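Local coordinates for ketosynthase (Streptomyces sp. MSC090213JE08, PDB 6KXD), which forms, with a chain length factor, the condensing unit of a highly reducing type II polyketide synthase, probably extending acyl chains from malonyl-ACP, at residues A120-Q125 against E133-V138; T43-E48 against K203-F208; L72-R77 against A145-T150; P59-G64 against A78-V83; F50-A55 against G212-D217. All blocks are in the same frame, centred on the assembly; numbering follows the deposited sequence.

Contact 1: residues A120-Q125 against E133-V138; sequences AVLLEQ and EAMDPV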
# COMPACT_ATOMS: atom_id res chain seq x y z
N ALA A 120 18.29 -6.23 -2.94
CA ALA A 120 19.56 -6.06 -3.71
C ALA A 120 20.66 -6.92 -3.05
O ALA A 120 21.31 -7.72 -3.71
CB ALA A 120 19.94 -4.61 -3.75
N VAL A 121 20.70 -6.87 -1.74
CA VAL A 121 21.72 -7.64 -1.02
C VAL A 121 21.51 -9.13 -1.22
O VAL A 121 22.49 -9.91 -1.41
CB VAL A 121 21.77 -7.26 0.46
CG1 VAL A 121 22.68 -8.21 1.22
CG2 VAL A 121 22.17 -5.82 0.70
N LEU A 122 20.25 -9.57 -1.22
CA LEU A 122 19.94 -10.94 -1.57
C LEU A 122 20.48 -11.31 -2.95
O LEU A 122 21.03 -12.41 -3.13
CB LEU A 122 18.43 -11.18 -1.54
CG LEU A 122 17.82 -11.38 -0.16
CD1 LEU A 122 16.31 -11.18 -0.21
CD2 LEU A 122 18.16 -12.75 0.34
N LEU A 123 20.25 -10.45 -3.94
CA LEU A 123 20.74 -10.78 -5.28
C LEU A 123 22.27 -10.82 -5.32
O LEU A 123 22.79 -11.60 -6.07
CB LEU A 123 20.22 -9.75 -6.28
CG LEU A 123 18.71 -9.81 -6.47
CD1 LEU A 123 18.26 -8.72 -7.42
CD2 LEU A 123 18.28 -11.19 -6.94
N GLU A 124 22.92 -9.89 -4.60
CA GLU A 124 24.38 -9.85 -4.42
C GLU A 124 24.87 -11.20 -3.91
O GLU A 124 25.88 -11.71 -4.38
CB GLU A 124 24.82 -8.79 -3.40
CG GLU A 124 24.62 -7.35 -3.84
CD GLU A 124 25.16 -6.33 -2.85
OE1 GLU A 124 25.79 -6.77 -1.85
OE2 GLU A 124 24.96 -5.11 -3.05
N GLN A 125 24.13 -11.81 -2.97
CA GLN A 125 24.57 -13.07 -2.36
C GLN A 125 24.49 -14.18 -3.40
O GLN A 125 25.41 -15.01 -3.52
CB GLN A 125 23.80 -13.35 -1.07
CG GLN A 125 23.93 -12.25 -0.03
CD GLN A 125 22.94 -12.41 1.10
OE1 GLN A 125 21.93 -13.09 0.94
NE2 GLN A 125 23.23 -11.77 2.24
N GLU A 133 21.14 -20.66 -3.28
CA GLU A 133 21.14 -21.21 -1.93
C GLU A 133 22.05 -20.39 -0.99
O GLU A 133 22.02 -20.60 0.20
CB GLU A 133 21.57 -22.68 -2.00
CG GLU A 133 20.77 -23.51 -3.00
CD GLU A 133 19.40 -23.95 -2.51
OE1 GLU A 133 19.07 -23.63 -1.36
OE2 GLU A 133 18.67 -24.61 -3.29
N ALA A 134 22.84 -19.46 -1.53
CA ALA A 134 23.69 -18.55 -0.73
C ALA A 134 22.86 -17.42 -0.10
O ALA A 134 23.34 -16.65 0.72
CB ALA A 134 24.77 -17.98 -1.61
N MET A 135 21.61 -17.25 -0.53
CA MET A 135 20.83 -16.14 -0.04
C MET A 135 20.45 -16.35 1.43
O MET A 135 20.09 -17.44 1.84
CB MET A 135 19.60 -15.97 -0.93
CG MET A 135 19.99 -15.32 -2.21
SD MET A 135 18.57 -14.95 -3.23
CE MET A 135 17.91 -16.58 -3.59
N ASP A 136 20.53 -15.26 2.19
CA ASP A 136 20.26 -15.27 3.62
C ASP A 136 18.76 -15.35 3.89
O ASP A 136 18.01 -14.45 3.52
CB ASP A 136 20.90 -14.04 4.25
CG ASP A 136 20.76 -13.93 5.76
OD1 ASP A 136 20.14 -14.84 6.38
OD2 ASP A 136 21.23 -12.95 6.31
N PRO A 137 18.27 -16.39 4.61
CA PRO A 137 16.86 -16.48 4.99
C PRO A 137 16.40 -15.23 5.75
O PRO A 137 15.23 -14.87 5.64
CB PRO A 137 16.81 -17.72 5.88
CG PRO A 137 17.92 -18.57 5.30
CD PRO A 137 19.03 -17.57 5.08
N VAL A 138 17.29 -14.61 6.52
CA VAL A 138 16.91 -13.53 7.40
C VAL A 138 16.49 -12.33 6.54
O VAL A 138 15.50 -11.65 6.84
CB VAL A 138 18.02 -13.18 8.40
CG1 VAL A 138 17.89 -11.78 8.96
CG2 VAL A 138 18.05 -14.20 9.52
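Q125 reaches across to D136 and takes the backbone N-H of D136 on its OE1, with 2.9 Å from N to OE1 and an N-H...O angle of 157°. The donor stands tilted from the amide's carbonyl plane, and the same OE1 lies 3.4 Å from M135 CA. The D136 CB sits alongside the amide, 3.6 Å from Q125 OE1. One helical turn back, L122 and M135 cross at about a right angle: L122 CD2 packs on M135 CB at 3.7 Å, while M135 CG lies 3.2 Å from the carbonyl oxygen of L122.

After helix 116-129 ends, a short 3-10 turn carries the chain back beside it, and D136 takes the N-cap of helix 137-140. With CG anti to its backbone N (chi1 -178°), D136 brings OD1 to V138 N at 2.9 Å, met from above the carboxylate plane. The Q125 bond and the N-cap thus fix D136 at both its backbone N and its side chain. Farther out, L139 touches L122 and Q125, and the partner chain covers the neighbourhood: its T218 packs on M135 and its H217 is hydrogen-bonded to E133 OE1.

Contact 2: residues T43-E48 against K203-F208; sequences TRFDTE and KAFALF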
# COMPACT_ATOMS: atom_id res chain seq x y z
N THR A 43 26.03 6.30 1.65
CA THR A 43 26.80 5.26 2.37
C THR A 43 26.13 3.88 2.22
O THR A 43 26.77 2.84 2.44
CB THR A 43 26.92 5.65 3.85
OG1 THR A 43 25.60 5.73 4.40
CG2 THR A 43 27.60 6.99 4.07
N ARG A 44 24.84 3.84 1.86
CA ARG A 44 24.06 2.61 2.06
C ARG A 44 24.48 1.53 1.06
O ARG A 44 24.41 0.33 1.36
CB ARG A 44 22.56 2.87 1.96
CG ARG A 44 21.73 1.73 2.53
CD ARG A 44 21.80 1.60 4.05
NE ARG A 44 21.84 2.90 4.72
CZ ARG A 44 20.86 3.78 4.70
NH1 ARG A 44 19.70 3.46 4.14
NH2 ARG A 44 21.03 4.99 5.21
N PHE A 45 24.96 1.96 -0.11
CA PHE A 45 25.36 1.03 -1.12
C PHE A 45 26.45 1.69 -1.97
O PHE A 45 26.66 2.90 -1.89
CB PHE A 45 24.17 0.61 -1.98
CG PHE A 45 23.56 1.75 -2.76
CD1 PHE A 45 24.02 2.04 -4.03
CD2 PHE A 45 22.57 2.54 -2.20
CE1 PHE A 45 23.49 3.11 -4.74
CE2 PHE A 45 22.05 3.61 -2.91
CZ PHE A 45 22.52 3.90 -4.16
N ASP A 46 27.08 0.85 -2.79
CA ASP A 46 28.20 1.16 -3.66
C ASP A 46 27.69 2.04 -4.81
O ASP A 46 26.83 1.61 -5.58
CB ASP A 46 28.79 -0.19 -4.10
CG ASP A 46 30.03 -0.16 -4.97
OD1 ASP A 46 30.58 0.93 -5.20
OD2 ASP A 46 30.44 -1.26 -5.43
N THR A 47 28.18 3.28 -4.91
CA THR A 47 27.76 4.24 -5.94
C THR A 47 28.70 4.22 -7.17
O THR A 47 28.43 4.92 -8.15
CB THR A 47 27.63 5.66 -5.38
OG1 THR A 47 28.90 6.15 -4.93
CG2 THR A 47 26.66 5.74 -4.23
N GLU A 48 29.75 3.39 -7.13
CA GLU A 48 30.65 3.18 -8.25
C GLU A 48 29.84 3.00 -9.53
O GLU A 48 29.08 2.04 -9.68
CB GLU A 48 31.50 1.91 -8.04
CG GLU A 48 32.30 1.45 -9.27
CD GLU A 48 32.82 0.01 -9.24
OE1 GLU A 48 33.20 -0.51 -10.31
OE2 GLU A 48 32.86 -0.59 -8.15
N LYS A 203 18.12 0.32 -6.08
CA LYS A 203 17.00 0.25 -7.02
C LYS A 203 16.52 1.67 -7.37
O LYS A 203 16.40 2.02 -8.56
CB LYS A 203 15.87 -0.63 -6.48
CG LYS A 203 14.58 -0.62 -7.32
CD LYS A 203 13.34 -0.87 -6.47
CE LYS A 203 12.02 -0.71 -7.20
NZ LYS A 203 10.88 -0.97 -6.29
N ALA A 204 16.20 2.49 -6.35
CA ALA A 204 15.60 3.82 -6.54
C ALA A 204 16.60 4.77 -7.22
O ALA A 204 16.24 5.57 -8.06
CB ALA A 204 15.12 4.41 -5.25
N PHE A 205 17.85 4.71 -6.76
CA PHE A 205 18.92 5.55 -7.31
C PHE A 205 19.07 5.28 -8.80
O PHE A 205 19.03 6.22 -9.62
CB PHE A 205 20.21 5.22 -6.55
CG PHE A 205 21.25 6.29 -6.70
CD1 PHE A 205 20.97 7.60 -6.35
CD2 PHE A 205 22.49 6.00 -7.22
CE1 PHE A 205 21.93 8.59 -6.47
CE2 PHE A 205 23.44 6.99 -7.36
CZ PHE A 205 23.16 8.27 -6.97
N ALA A 206 19.21 4.01 -9.15
CA ALA A 206 19.37 3.56 -10.52
C ALA A 206 18.14 3.86 -11.37
O ALA A 206 18.25 4.28 -12.52
CB ALA A 206 19.70 2.11 -10.56
N LEU A 207 16.95 3.69 -10.78
CA LEU A 207 15.71 4.03 -11.48
C LEU A 207 15.73 5.51 -11.88
O LEU A 207 15.66 5.82 -13.07
CB LEU A 207 14.53 3.66 -10.58
CG LEU A 207 13.17 4.31 -10.84
CD1 LEU A 207 12.97 4.74 -12.26
CD2 LEU A 207 12.08 3.33 -10.40
N PHE A 208 15.91 6.41 -10.92
CA PHE A 208 15.82 7.83 -11.19
C PHE A 208 17.00 8.29 -12.05
O PHE A 208 16.83 9.08 -12.97
CB PHE A 208 15.62 8.61 -9.90
CG PHE A 208 14.20 8.47 -9.44
CD1 PHE A 208 13.19 9.23 -10.01
CD2 PHE A 208 13.85 7.49 -8.51
CE1 PHE A 208 11.88 9.07 -9.61
CE2 PHE A 208 12.54 7.34 -8.10
CZ PHE A 208 11.55 8.13 -8.67
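F45 meets F205 through the outer end of its ring. From CB the side chain heads for helix 202-210, with CG placed between the backbone N and the carbonyl carbon (chi1 64°), a tight setting for a phenylalanine that turns the ring toward that helix. Contact begins at CE1, which lies 3.9 Å from F205 CD2. CZ goes deepest: it is 3.6 Å from F205 CB and 3.7 Å from F205 CD2, and F205 CG lies in the plane of the F45 ring at its edge.

The rings form an offset edge-to-face pair, the edge of F45 directed at the face of F205, with centroids 5.7 Å apart and planes at 62°. F205 CB points toward the loop, and F45 CZ meets both this CB and the ring beyond it. Next to F45, D46 OD1 accepts from E48 N at 3.2 Å, an Asx turn that shapes the loop just past the aromatic residue.

The loop runs between strands 40-41 and 54-55, the two strands of a small antiparallel sheet. F205 also meets the F50 ring and touches I42 and L214, while on the same helix A206 and L207 pack on P141 and I149 of the partner chain.

Contact 3: residues L72-R77 against A145-T150; sequences LDDMGR and AGRLST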
# COMPACT_ATOMS: atom_id res chain seq x y z
N LEU A 72 16.35 -6.34 15.47
CA LEU A 72 16.69 -5.51 14.30
C LEU A 72 16.75 -6.33 13.02
O LEU A 72 16.38 -5.80 11.93
CB LEU A 72 17.99 -4.76 14.55
CG LEU A 72 17.95 -3.74 15.69
CD1 LEU A 72 19.32 -3.07 15.86
CD2 LEU A 72 16.86 -2.71 15.45
N ASP A 73 17.16 -7.60 13.08
CA ASP A 73 17.27 -8.33 11.87
C ASP A 73 15.88 -8.76 11.34
O ASP A 73 15.81 -9.35 10.30
CB ASP A 73 18.23 -9.50 11.97
CG ASP A 73 17.77 -10.63 12.86
OD1 ASP A 73 16.61 -10.59 13.36
OD2 ASP A 73 18.61 -11.50 13.10
N ASP A 74 14.81 -8.50 12.09
CA ASP A 74 13.47 -8.78 11.60
C ASP A 74 13.05 -7.70 10.61
O ASP A 74 12.02 -7.80 9.99
CB ASP A 74 12.48 -8.85 12.77
CG ASP A 74 12.47 -10.21 13.44
OD1 ASP A 74 13.27 -11.06 13.03
OD2 ASP A 74 11.61 -10.40 14.35
N MET A 75 13.82 -6.62 10.54
CA MET A 75 13.45 -5.46 9.71
C MET A 75 14.65 -5.06 8.88
O MET A 75 15.78 -5.14 9.38
CB MET A 75 13.12 -4.25 10.57
CG MET A 75 12.04 -4.49 11.56
SD MET A 75 11.94 -3.24 12.79
CE MET A 75 13.17 -3.81 13.98
N GLY A 76 14.41 -4.56 7.67
CA GLY A 76 15.40 -3.79 7.04
C GLY A 76 15.32 -2.36 7.51
O GLY A 76 14.58 -2.01 8.42
N ARG A 77 16.08 -1.50 6.84
CA ARG A 77 16.19 -0.15 7.25
C ARG A 77 14.83 0.56 7.24
O ARG A 77 14.53 1.37 8.09
CB ARG A 77 17.24 0.52 6.36
CG ARG A 77 17.66 1.90 6.86
CD ARG A 77 18.31 1.88 8.24
NE ARG A 77 19.75 1.67 8.16
CZ ARG A 77 20.69 2.62 8.30
NH1 ARG A 77 20.36 3.89 8.47
NH2 ARG A 77 21.96 2.26 8.26
N ALA A 145 6.49 -5.80 1.93
CA ALA A 145 6.15 -4.49 2.37
C ALA A 145 5.16 -4.52 3.55
O ALA A 145 5.16 -3.59 4.34
CB ALA A 145 5.57 -3.70 1.21
N GLY A 146 4.37 -5.58 3.67
CA GLY A 146 3.36 -5.71 4.70
C GLY A 146 4.00 -5.62 6.06
O GLY A 146 3.41 -5.15 7.03
N ARG A 147 5.24 -6.08 6.10
CA ARG A 147 5.96 -6.11 7.35
C ARG A 147 6.18 -4.71 7.96
O ARG A 147 6.25 -4.59 9.17
CB ARG A 147 7.23 -6.94 7.13
CG ARG A 147 8.15 -6.95 8.33
CD ARG A 147 9.36 -7.82 8.06
NE ARG A 147 8.95 -9.19 8.02
CZ ARG A 147 9.30 -10.13 8.87
NH1 ARG A 147 10.21 -9.88 9.80
NH2 ARG A 147 8.76 -11.33 8.73
N LEU A 148 6.26 -3.63 7.16
CA LEU A 148 6.49 -2.33 7.67
C LEU A 148 5.43 -1.92 8.68
O LEU A 148 5.72 -1.14 9.58
CB LEU A 148 6.48 -1.30 6.54
CG LEU A 148 7.54 -1.49 5.46
CD1 LEU A 148 7.46 -0.34 4.47
CD2 LEU A 148 8.92 -1.57 6.07
N SER A 149 4.19 -2.40 8.48
CA SER A 149 3.08 -2.08 9.34
C SER A 149 3.04 -3.00 10.54
O SER A 149 2.85 -2.53 11.64
CB SER A 149 1.76 -2.13 8.53
OG SER A 149 1.64 -0.89 7.88
N THR A 150 3.23 -4.29 10.29
CA THR A 150 3.09 -5.31 11.34
C THR A 150 4.20 -5.16 12.39
O THR A 150 3.95 -5.38 13.58
CB THR A 150 3.07 -6.73 10.79
OG1 THR A 150 4.28 -7.07 10.11
CG2 THR A 150 1.85 -6.97 9.92
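The 3-10 turn L72-D74, which leads into helix 77-93, meets helix 147-156 where R147 donates to the backbone carbonyl of D74. R147 NH1 lies 2.8 Å from D74 O with an N-H...O angle of 156°. The donor lies in the carbonyl plane, on a lone pair, and the oxygen sits at the edge of the guanidinium, near its plane. The extended chi1 and chi2 of R147 bring CD to 3.3 Å from D74 O, and the bend at chi3 (-70°) turns the guanidinium so that NH1 meets the same oxygen.

The partner here is a main-chain oxygen in a turn closed by its own bond, M75 N to L72 O at 3.0 Å, after which G76 takes the N-cap of the next helix. The carboxylate of D74 has a different mate, since OD2 is salt-bridged to R154. NH2 of the same R147 guanidinium makes a salt bridge with D363 of the partner chain, tying this surface patch to the subunit interface. With a leucine in place of R147, D74 O would probably lose its donor and D363 of the partner chain would be left without this counter-charge.

Contact 4: residues P59-G64 against A78-V83; sequences PDFEPG and AGQYAV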
# COMPACT_ATOMS: atom_id res chain seq x y z
N PRO A 59 21.49 10.42 8.45
CA PRO A 59 22.94 10.32 8.67
C PRO A 59 23.37 9.36 9.81
O PRO A 59 24.29 8.54 9.60
CB PRO A 59 23.29 11.79 8.97
CG PRO A 59 22.08 12.35 9.62
CD PRO A 59 20.93 11.70 8.89
N ASP A 60 22.69 9.45 10.96
CA ASP A 60 23.23 8.87 12.19
C ASP A 60 22.11 8.18 12.98
O ASP A 60 21.93 8.43 14.17
CB ASP A 60 23.95 9.94 13.02
CG ASP A 60 25.37 10.24 12.54
OD1 ASP A 60 26.09 9.29 12.15
OD2 ASP A 60 25.75 11.43 12.55
N PHE A 61 21.45 7.24 12.32
CA PHE A 61 20.34 6.51 12.87
C PHE A 61 20.81 5.51 13.93
O PHE A 61 21.62 4.65 13.66
CB PHE A 61 19.62 5.76 11.75
CG PHE A 61 18.49 4.89 12.22
CD1 PHE A 61 17.44 5.45 12.93
CD2 PHE A 61 18.44 3.55 11.88
CE1 PHE A 61 16.37 4.66 13.34
CE2 PHE A 61 17.38 2.77 12.30
CZ PHE A 61 16.35 3.33 13.02
N GLU A 62 20.23 5.61 15.13
CA GLU A 62 20.54 4.68 16.23
C GLU A 62 19.26 3.96 16.64
O GLU A 62 18.46 4.51 17.41
CB GLU A 62 21.14 5.44 17.41
CG GLU A 62 22.59 5.83 17.18
CD GLU A 62 23.14 6.75 18.26
OE1 GLU A 62 24.30 7.19 18.10
OE2 GLU A 62 22.41 7.04 19.24
N PRO A 63 19.04 2.75 16.11
CA PRO A 63 17.77 2.05 16.31
C PRO A 63 17.49 1.82 17.80
O PRO A 63 16.35 1.94 18.22
CB PRO A 63 17.91 0.76 15.48
CG PRO A 63 19.36 0.64 15.08
CD PRO A 63 19.98 2.00 15.27
N GLY A 64 18.55 1.60 18.58
CA GLY A 64 18.47 1.34 20.00
C GLY A 64 17.78 2.46 20.77
O GLY A 64 17.25 2.23 21.86
N ALA A 78 14.00 0.32 6.21
CA ALA A 78 12.79 1.08 6.14
C ALA A 78 11.91 0.74 7.35
O ALA A 78 11.27 1.63 7.93
CB ALA A 78 12.06 0.80 4.86
N GLY A 79 11.86 -0.55 7.68
CA GLY A 79 11.08 -1.05 8.83
C GLY A 79 11.61 -0.46 10.12
O GLY A 79 10.87 -0.01 10.95
N GLN A 80 12.93 -0.37 10.23
CA GLN A 80 13.50 0.24 11.41
C GLN A 80 13.07 1.70 11.49
O GLN A 80 12.64 2.16 12.53
CB GLN A 80 15.01 0.06 11.49
CG GLN A 80 15.41 -1.39 11.55
CD GLN A 80 16.91 -1.54 11.49
OE1 GLN A 80 17.65 -0.58 11.69
NE2 GLN A 80 17.35 -2.75 11.28
N TYR A 81 13.11 2.43 10.37
CA TYR A 81 12.69 3.78 10.45
C TYR A 81 11.23 3.90 10.86
O TYR A 81 10.85 4.81 11.65
CB TYR A 81 12.87 4.49 9.11
CG TYR A 81 14.28 4.68 8.63
CD1 TYR A 81 15.36 4.67 9.49
CD2 TYR A 81 14.52 4.98 7.30
CE1 TYR A 81 16.65 4.87 9.02
CE2 TYR A 81 15.81 5.21 6.83
CZ TYR A 81 16.87 5.18 7.71
OH TYR A 81 18.16 5.37 7.31
N ALA A 82 10.40 2.99 10.34
CA ALA A 82 8.99 3.06 10.57
C ALA A 82 8.72 2.90 12.08
O ALA A 82 7.97 3.69 12.70
CB ALA A 82 8.31 1.97 9.80
N VAL A 83 9.38 1.89 12.62
CA VAL A 83 9.19 1.51 14.04
C VAL A 83 9.71 2.65 14.92
O VAL A 83 9.02 3.06 15.87
CB VAL A 83 9.89 0.17 14.35
CG1 VAL A 83 9.83 -0.16 15.84
CG2 VAL A 83 9.30 -1.00 13.59
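This is an aromatic contact between F61, on the loop that follows strand 54-55, and one side of helix 77-93, at Q80 and Y81. F61 has CG anti to its backbone N (chi1 176°), which carries the ring from the loop onto the helix. There Y81 meets it as a T-shaped pair: the edge of Y81 points at the face of F61, centroids 4.9 Å apart and planes at 84°. Y81 CE1 stands above the face toward its rim, 3.6 Å from F61 CD2, and Y81 CD1 is 3.9 Å from F61 CZ.

P63 folds back under the ring, its N over the centre of the opposite face, so F61 lies between its own loop and the helix. At the edge, Q80 OE1 is 3.4 Å from F61 CE2 and near the ring plane, with the amide and ring nearly coplanar, while Q80 CB is 3.7 Å from the same CE2. I18 of strand 10-19 touches both F61 and Y81. Replacing F61 with an alanine would probably open a gap between P63 and Y81 and leave the Y81 edge without a face to meet.

Y81 OH is bonded to E233 and R77, and Q80 NE2 to L72 O; of the polar atoms of these two side chains, Q80 OE1 is the one set against F61. Its partial negative charge lies beside the positive C-H rim of the ring, consistent with a weak electrostatic attraction, and the rest of what meets F61 across the contact is carbon.

Contact 5: residues F50-A55 against G212-D217; sequences FGQNTA and GALTPD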
# COMPACT_ATOMS: atom_id res chain seq x y z
N PHE A 50 27.78 5.12 -11.19
CA PHE A 50 26.59 5.95 -11.38
C PHE A 50 26.99 7.35 -11.82
O PHE A 50 26.11 8.15 -12.19
CB PHE A 50 25.79 6.05 -10.07
CG PHE A 50 24.95 4.84 -9.77
CD1 PHE A 50 23.69 4.72 -10.31
CD2 PHE A 50 25.40 3.82 -8.93
CE1 PHE A 50 22.91 3.61 -10.05
CE2 PHE A 50 24.62 2.72 -8.66
CZ PHE A 50 23.38 2.59 -9.25
N GLY A 51 28.29 7.66 -11.71
CA GLY A 51 28.86 8.97 -12.03
C GLY A 51 28.42 10.01 -11.02
O GLY A 51 28.55 11.18 -11.25
N GLN A 52 27.88 9.56 -9.89
CA GLN A 52 27.09 10.41 -9.01
C GLN A 52 26.88 9.67 -7.69
O GLN A 52 26.85 8.45 -7.71
CB GLN A 52 25.75 10.66 -9.67
CG GLN A 52 25.16 12.02 -9.38
CD GLN A 52 23.84 12.09 -10.09
OE1 GLN A 52 23.72 11.73 -11.27
NE2 GLN A 52 22.82 12.52 -9.36
N ASN A 53 26.88 10.38 -6.56
CA ASN A 53 26.87 9.63 -5.27
C ASN A 53 26.27 10.44 -4.11
O ASN A 53 26.59 10.17 -2.94
CB ASN A 53 28.27 9.12 -4.91
CG ASN A 53 29.07 10.16 -4.17
OD1 ASN A 53 28.92 11.35 -4.44
ND2 ASN A 53 29.82 9.74 -3.17
N THR A 54 25.35 11.36 -4.40
CA THR A 54 24.64 12.14 -3.40
C THR A 54 23.19 11.65 -3.29
O THR A 54 22.54 11.34 -4.28
CB THR A 54 24.65 13.63 -3.76
OG1 THR A 54 26.02 14.02 -3.93
CG2 THR A 54 23.95 14.48 -2.72
N ALA A 55 22.69 11.61 -2.06
CA ALA A 55 21.31 11.28 -1.76
C ALA A 55 21.02 11.96 -0.44
O ALA A 55 21.93 12.58 0.11
CB ALA A 55 21.13 9.79 -1.68
N GLY A 212 16.99 9.99 -16.00
CA GLY A 212 17.56 11.33 -16.12
C GLY A 212 16.88 12.32 -15.18
O GLY A 212 16.89 13.51 -15.41
N ALA A 213 16.29 11.80 -14.09
CA ALA A 213 15.55 12.59 -13.16
C ALA A 213 16.36 12.87 -11.89
O ALA A 213 15.82 13.47 -10.96
CB ALA A 213 14.26 11.88 -12.82
N LEU A 214 17.63 12.45 -11.84
CA LEU A 214 18.51 12.79 -10.72
C LEU A 214 19.19 14.14 -10.99
O LEU A 214 19.78 14.32 -12.03
CB LEU A 214 19.56 11.70 -10.57
CG LEU A 214 19.18 10.49 -9.71
CD1 LEU A 214 20.43 9.77 -9.28
CD2 LEU A 214 18.34 10.89 -8.50
N THR A 215 19.10 15.09 -10.05
CA THR A 215 19.89 16.31 -10.11
C THR A 215 21.38 15.96 -10.05
O THR A 215 21.77 15.02 -9.36
CB THR A 215 19.51 17.30 -9.00
OG1 THR A 215 20.21 18.51 -9.30
CG2 THR A 215 19.88 16.80 -7.61
N PRO A 216 22.25 16.67 -10.81
CA PRO A 216 23.69 16.50 -10.67
C PRO A 216 24.26 17.28 -9.47
O PRO A 216 25.41 17.04 -9.11
CB PRO A 216 24.27 16.98 -12.02
CG PRO A 216 23.14 17.70 -12.73
CD PRO A 216 21.91 17.66 -11.85
N ASP A 217 23.49 18.18 -8.87
CA ASP A 217 23.93 18.89 -7.66
C ASP A 217 22.82 18.87 -6.60
O ASP A 217 22.86 18.04 -5.73
CB ASP A 217 24.41 20.32 -7.93
CG ASP A 217 23.65 21.04 -9.02
OD1 ASP A 217 22.40 20.96 -9.03
OD2 ASP A 217 24.31 21.72 -9.83
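The carboxamide of Q52 is the flat group that meets L214 and T215. It joins the run-in to strand 54-55, part of the small antiparallel sheet with strand 40-41, to the loop that leaves helix 202-210. Its nitrogen, NE2, comes up against the L214 side chain, 3.6 Å from both L214 CB and L214 CD1, and lies 2.7 Å from T215 O. The angle at that last pair is poor, so it is a close polar approach and not a hydrogen bond. At the other end of the amide, OE1 is hydrogen-bonded to K209 NZ, consistent with the oxygen being at that end. K209 NZ is also bonded to F50 O, so a single lysine of helix 202-210 holds both residues.

That helix ends in a Schellman motif at G212, and two residues on L214 points toward Q52. Q52 itself has an unusual chi1 of -147°, away from the staggered positions, and beyond CG the chain is extended, which carries the amide across to the other loop. L214 also packs on F205 and F208 of the helix.

Beyond T215, P216 comes within 4.3 Å, its CA to Q52 NE2. T215 OG1 is hydrogen-bonded to V218 O, and it also accepts, weakly, from D217 N at 3.3 Å.

None of the five is deep core: contact 3 is a surface contact, while contacts 1, 2, 4 and 5 are partly buried. Contacts 2 and 5 share the neighbourhood of helix 202-210, with F205 touching F50 and L214, and their segments alternate along the chain. Contacts 3 and 4 likewise meet along helix 77-93, where M75 packs on V83 and L72 O takes Q80 NE2. Contact 1 lies farthest out, about 29 Å from the chain's centre to its own. Chemistry follows place: aromatic edge-to-face pairs carry 2 and 4, single hydrogen bonds on main-chain atoms carry 1 and 3, and an amide held by a lysine serves 5. Contact 4 alone has no other chain against its segments.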